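Local coordinates for protein ribose-phosphate pyrophosphokinase (Sulfolobus solfataricus, PDB 4TWB) that transfers the pyrophosphoryl group of ATP to the 1-hydroxyl of ribose 5-phosphate, making phosphoribosyl diphosphate as a homodimer, at residues I45-D57 and L77-A90. Sequence-based numbering, arbitrary orientation.
Sequences IRDEEVLLVQTTD and LGAKKLTAIVPYLA
With chi1 at 64°, Thr56 holds OG1 between its backbone N and carbonyl carbon, facing the Tyr88-Ala90 backbone; Thr55 turns its own OG1 anti to N (chi1 -163°), toward the N-H of Tyr88. Thr56 OG1 donates to Tyr88 O at 2.6 Å. It accepts from Ala90 N at 2.8 Å, a bent bond. Tyr88 O also takes Thr56 N, in the carbonyl plane, so two donors grip it. Tyr88 N reaches Thr55 OG1 at 3.1 Å, a hydroxyl that also bonds Thr270 O. With an alanine here instead of Thr56 the hydroxyl is gone, which is likely to leave Ala90 N without this acceptor and Tyr88 O with one donor fewer.

Upstream, strands 49-53 and 81-86 run parallel at 22°, linked by backbone bonds such as Ile85 N to Leu52 O. Leu51 CD2 lies alongside Thr83, 3.5 Å from its CB. On the other face Leu82 CD2 sits 3.8 Å from Leu52 CB, where helix 60-76 covers Leu52. That helix completes the beta-alpha-beta unit. At the far end Lys80 NZ meets Asp47 OD1 at 3.2 Å, though both side chains are poorly ordered.

Threonine hydroxyls and backbone N-H and C=O groups thus satisfy one another beyond the C-terminal strand ends, holding the two loops together where the side chain of Tyr88 is about 6 Å from a bound AMP and Glu36 of the second subunit packs on Tyr88 and Ala90.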
# COMPACT_ATOMS: atom_id res chain seq x y z
N ILE A 45 -3.24 -2.02 26.59
CA ILE A 45 -4.49 -1.51 26.05
C ILE A 45 -5.58 -2.43 26.52
O ILE A 45 -6.76 -2.12 26.41
CB ILE A 45 -4.46 -1.57 24.52
CG1 ILE A 45 -3.55 -0.47 23.95
CG2 ILE A 45 -5.85 -1.46 23.94
CD1 ILE A 45 -3.38 -0.61 22.46
N ARG A 46 -5.16 -3.57 27.07
CA ARG A 46 -6.05 -4.68 27.42
C ARG A 46 -7.55 -4.40 27.28
O ARG A 46 -8.22 -5.05 26.47
CB ARG A 46 -5.70 -5.25 28.81
CG ARG A 46 -6.46 -6.52 29.22
CD ARG A 46 -6.61 -7.54 28.07
NE ARG A 46 -5.34 -7.91 27.46
CZ ARG A 46 -5.22 -8.78 26.46
NH1 ARG A 46 -6.30 -9.38 25.96
NH2 ARG A 46 -4.02 -9.05 25.95
N ASP A 47 -8.11 -3.46 28.03
CA ASP A 47 -9.55 -3.22 27.91
C ASP A 47 -9.96 -1.78 27.58
O ASP A 47 -11.11 -1.39 27.76
CB ASP A 47 -10.29 -3.74 29.14
CG ASP A 47 -10.67 -5.20 29.01
OD1 ASP A 47 -11.49 -5.52 28.12
OD2 ASP A 47 -10.15 -6.02 29.80
N GLU A 48 -8.99 -1.02 27.07
CA GLU A 48 -9.20 0.38 26.72
C GLU A 48 -10.10 0.57 25.48
O GLU A 48 -10.21 -0.31 24.62
CB GLU A 48 -7.84 1.04 26.47
CG GLU A 48 -7.74 2.44 27.01
CD GLU A 48 -7.73 2.47 28.51
OE1 GLU A 48 -6.84 1.81 29.10
OE2 GLU A 48 -8.62 3.15 29.10
N GLU A 49 -10.76 1.73 25.41
CA GLU A 49 -11.41 2.17 24.18
C GLU A 49 -10.41 3.02 23.42
O GLU A 49 -9.83 3.97 23.97
CB GLU A 49 -12.66 2.99 24.49
CG GLU A 49 -13.91 2.16 24.70
CD GLU A 49 -15.12 3.01 25.06
OE1 GLU A 49 -16.22 2.75 24.52
OE2 GLU A 49 -14.97 3.94 25.88
N VAL A 50 -10.18 2.70 22.16
CA VAL A 50 -9.11 3.36 21.43
C VAL A 50 -9.61 4.36 20.37
O VAL A 50 -10.63 4.15 19.71
CB VAL A 50 -8.17 2.35 20.78
CG1 VAL A 50 -7.02 3.06 20.09
CG2 VAL A 50 -7.65 1.40 21.83
N LEU A 51 -8.88 5.45 20.26
CA LEU A 51 -9.10 6.40 19.18
C LEU A 51 -7.84 6.40 18.35
O LEU A 51 -6.84 7.00 18.74
CB LEU A 51 -9.36 7.81 19.72
CG LEU A 51 -10.63 8.03 20.53
CD1 LEU A 51 -10.81 9.51 20.84
CD2 LEU A 51 -11.85 7.48 19.80
N LEU A 52 -7.89 5.70 17.21
CA LEU A 52 -6.75 5.62 16.31
C LEU A 52 -6.80 6.81 15.35
O LEU A 52 -7.80 7.04 14.68
CB LEU A 52 -6.83 4.32 15.52
CG LEU A 52 -5.55 3.70 14.93
CD1 LEU A 52 -5.89 3.13 13.56
CD2 LEU A 52 -4.40 4.68 14.83
N VAL A 53 -5.71 7.57 15.29
CA VAL A 53 -5.57 8.60 14.28
C VAL A 53 -4.58 8.17 13.19
O VAL A 53 -3.38 8.07 13.45
CB VAL A 53 -5.08 9.91 14.90
CG1 VAL A 53 -4.84 10.94 13.80
CG2 VAL A 53 -6.11 10.41 15.91
N GLN A 54 -5.10 7.90 12.00
CA GLN A 54 -4.30 7.55 10.82
C GLN A 54 -4.90 8.21 9.61
O GLN A 54 -5.98 7.83 9.17
CB GLN A 54 -4.31 6.04 10.57
CG GLN A 54 -3.01 5.33 10.88
CD GLN A 54 -1.85 5.78 10.02
OE1 GLN A 54 -1.02 6.57 10.46
NE2 GLN A 54 -1.79 5.29 8.81
N THR A 55 -4.21 9.19 9.04
CA THR A 55 -4.69 9.75 7.78
C THR A 55 -4.06 8.93 6.67
O THR A 55 -3.07 8.26 6.90
CB THR A 55 -4.34 11.23 7.62
OG1 THR A 55 -5.15 11.79 6.59
CG2 THR A 55 -2.89 11.40 7.24
N THR A 56 -4.64 8.98 5.48
CA THR A 56 -4.13 8.17 4.39
C THR A 56 -3.77 9.00 3.16
O THR A 56 -3.96 8.56 2.03
CB THR A 56 -5.10 7.02 4.01
OG1 THR A 56 -6.33 7.55 3.52
CG2 THR A 56 -5.38 6.14 5.23
N ASP A 57 -3.23 10.20 3.40
CA ASP A 57 -2.64 10.99 2.32
C ASP A 57 -1.39 10.31 1.74
O ASP A 57 -1.00 9.23 2.18
CB ASP A 57 -2.31 12.42 2.80
CG ASP A 57 -1.32 12.45 3.94
OD1 ASP A 57 -0.64 13.49 4.11
OD2 ASP A 57 -1.22 11.46 4.68
N LEU A 77 -4.52 -6.81 20.68
CA LEU A 77 -3.97 -6.47 21.99
C LEU A 77 -5.04 -6.29 23.07
O LEU A 77 -4.74 -5.85 24.18
CB LEU A 77 -3.12 -5.22 21.89
CG LEU A 77 -1.72 -5.40 21.29
CD1 LEU A 77 -1.16 -4.07 20.83
CD2 LEU A 77 -0.81 -6.03 22.32
N GLY A 78 -6.29 -6.61 22.73
CA GLY A 78 -7.36 -6.61 23.71
C GLY A 78 -8.36 -5.47 23.70
O GLY A 78 -9.46 -5.61 24.24
N ALA A 79 -7.99 -4.34 23.09
CA ALA A 79 -8.84 -3.14 23.06
C ALA A 79 -10.34 -3.44 23.05
O ALA A 79 -10.78 -4.42 22.42
CB ALA A 79 -8.48 -2.28 21.86
N LYS A 80 -11.12 -2.59 23.72
CA LYS A 80 -12.56 -2.81 23.88
C LYS A 80 -13.34 -2.30 22.67
O LYS A 80 -14.39 -2.85 22.29
CB LYS A 80 -13.08 -2.16 25.16
CG LYS A 80 -14.38 -2.77 25.72
CD LYS A 80 -14.13 -4.17 26.34
CE LYS A 80 -14.05 -5.29 25.28
NZ LYS A 80 -13.28 -6.50 25.72
N LYS A 81 -12.83 -1.24 22.08
CA LYS A 81 -13.47 -0.62 20.92
C LYS A 81 -12.41 0.11 20.11
O LYS A 81 -11.51 0.75 20.67
CB LYS A 81 -14.54 0.37 21.39
CG LYS A 81 -15.57 0.75 20.34
CD LYS A 81 -16.22 2.08 20.69
CE LYS A 81 -17.56 2.26 20.01
NZ LYS A 81 -18.25 3.50 20.48
N LEU A 82 -12.50 -0.02 18.79
CA LEU A 82 -11.57 0.68 17.92
C LEU A 82 -12.34 1.74 17.15
O LEU A 82 -13.29 1.42 16.42
CB LEU A 82 -10.89 -0.28 16.94
CG LEU A 82 -9.46 0.07 16.52
CD1 LEU A 82 -9.29 -0.26 15.04
CD2 LEU A 82 -9.10 1.53 16.79
N THR A 83 -11.93 2.99 17.33
CA THR A 83 -12.44 4.08 16.52
C THR A 83 -11.31 4.59 15.65
O THR A 83 -10.29 5.07 16.15
CB THR A 83 -12.98 5.23 17.38
OG1 THR A 83 -14.17 4.81 18.05
CG2 THR A 83 -13.28 6.43 16.51
N ALA A 84 -11.48 4.46 14.35
CA ALA A 84 -10.46 4.91 13.41
C ALA A 84 -10.79 6.28 12.90
O ALA A 84 -11.78 6.47 12.20
CB ALA A 84 -10.34 3.93 12.26
N ILE A 85 -9.95 7.25 13.27
CA ILE A 85 -10.09 8.60 12.78
C ILE A 85 -9.14 8.75 11.60
O ILE A 85 -7.92 8.86 11.77
CB ILE A 85 -9.75 9.64 13.87
CG1 ILE A 85 -10.76 9.58 15.02
CG2 ILE A 85 -9.70 11.06 13.28
CD1 ILE A 85 -10.23 10.22 16.29
N VAL A 86 -9.69 8.70 10.40
CA VAL A 86 -8.88 8.86 9.21
C VAL A 86 -9.31 10.13 8.51
O VAL A 86 -10.33 10.14 7.80
CB VAL A 86 -8.90 7.57 8.34
CG1 VAL A 86 -9.93 6.60 8.86
CG2 VAL A 86 -9.08 7.86 6.85
N PRO A 87 -8.58 11.23 8.76
CA PRO A 87 -8.92 12.57 8.27
C PRO A 87 -9.13 12.60 6.76
O PRO A 87 -10.18 13.01 6.29
CB PRO A 87 -7.71 13.41 8.69
CG PRO A 87 -7.22 12.74 9.94
CD PRO A 87 -7.45 11.26 9.71
N TYR A 88 -8.13 12.18 5.99
CA TYR A 88 -8.32 12.01 4.56
C TYR A 88 -8.37 10.52 4.22
O TYR A 88 -7.39 9.80 4.39
CB TYR A 88 -7.21 12.70 3.76
CG TYR A 88 -7.30 12.41 2.28
CD1 TYR A 88 -8.35 12.90 1.51
CD2 TYR A 88 -6.34 11.63 1.64
CE1 TYR A 88 -8.44 12.63 0.15
CE2 TYR A 88 -6.42 11.35 0.28
CZ TYR A 88 -7.47 11.86 -0.46
OH TYR A 88 -7.56 11.58 -1.81
N LEU A 89 -9.52 10.05 3.74
CA LEU A 89 -9.67 8.67 3.33
C LEU A 89 -9.32 8.52 1.85
O LEU A 89 -9.95 9.13 1.00
CB LEU A 89 -11.10 8.20 3.59
CG LEU A 89 -11.40 6.75 3.20
CD1 LEU A 89 -10.38 5.81 3.83
CD2 LEU A 89 -12.80 6.36 3.61
N ALA A 90 -8.31 7.71 1.54
CA ALA A 90 -7.86 7.54 0.16
C ALA A 90 -8.82 6.68 -0.66
O ALA A 90 -9.64 5.96 -0.11
CB ALA A 90 -6.44 6.96 0.11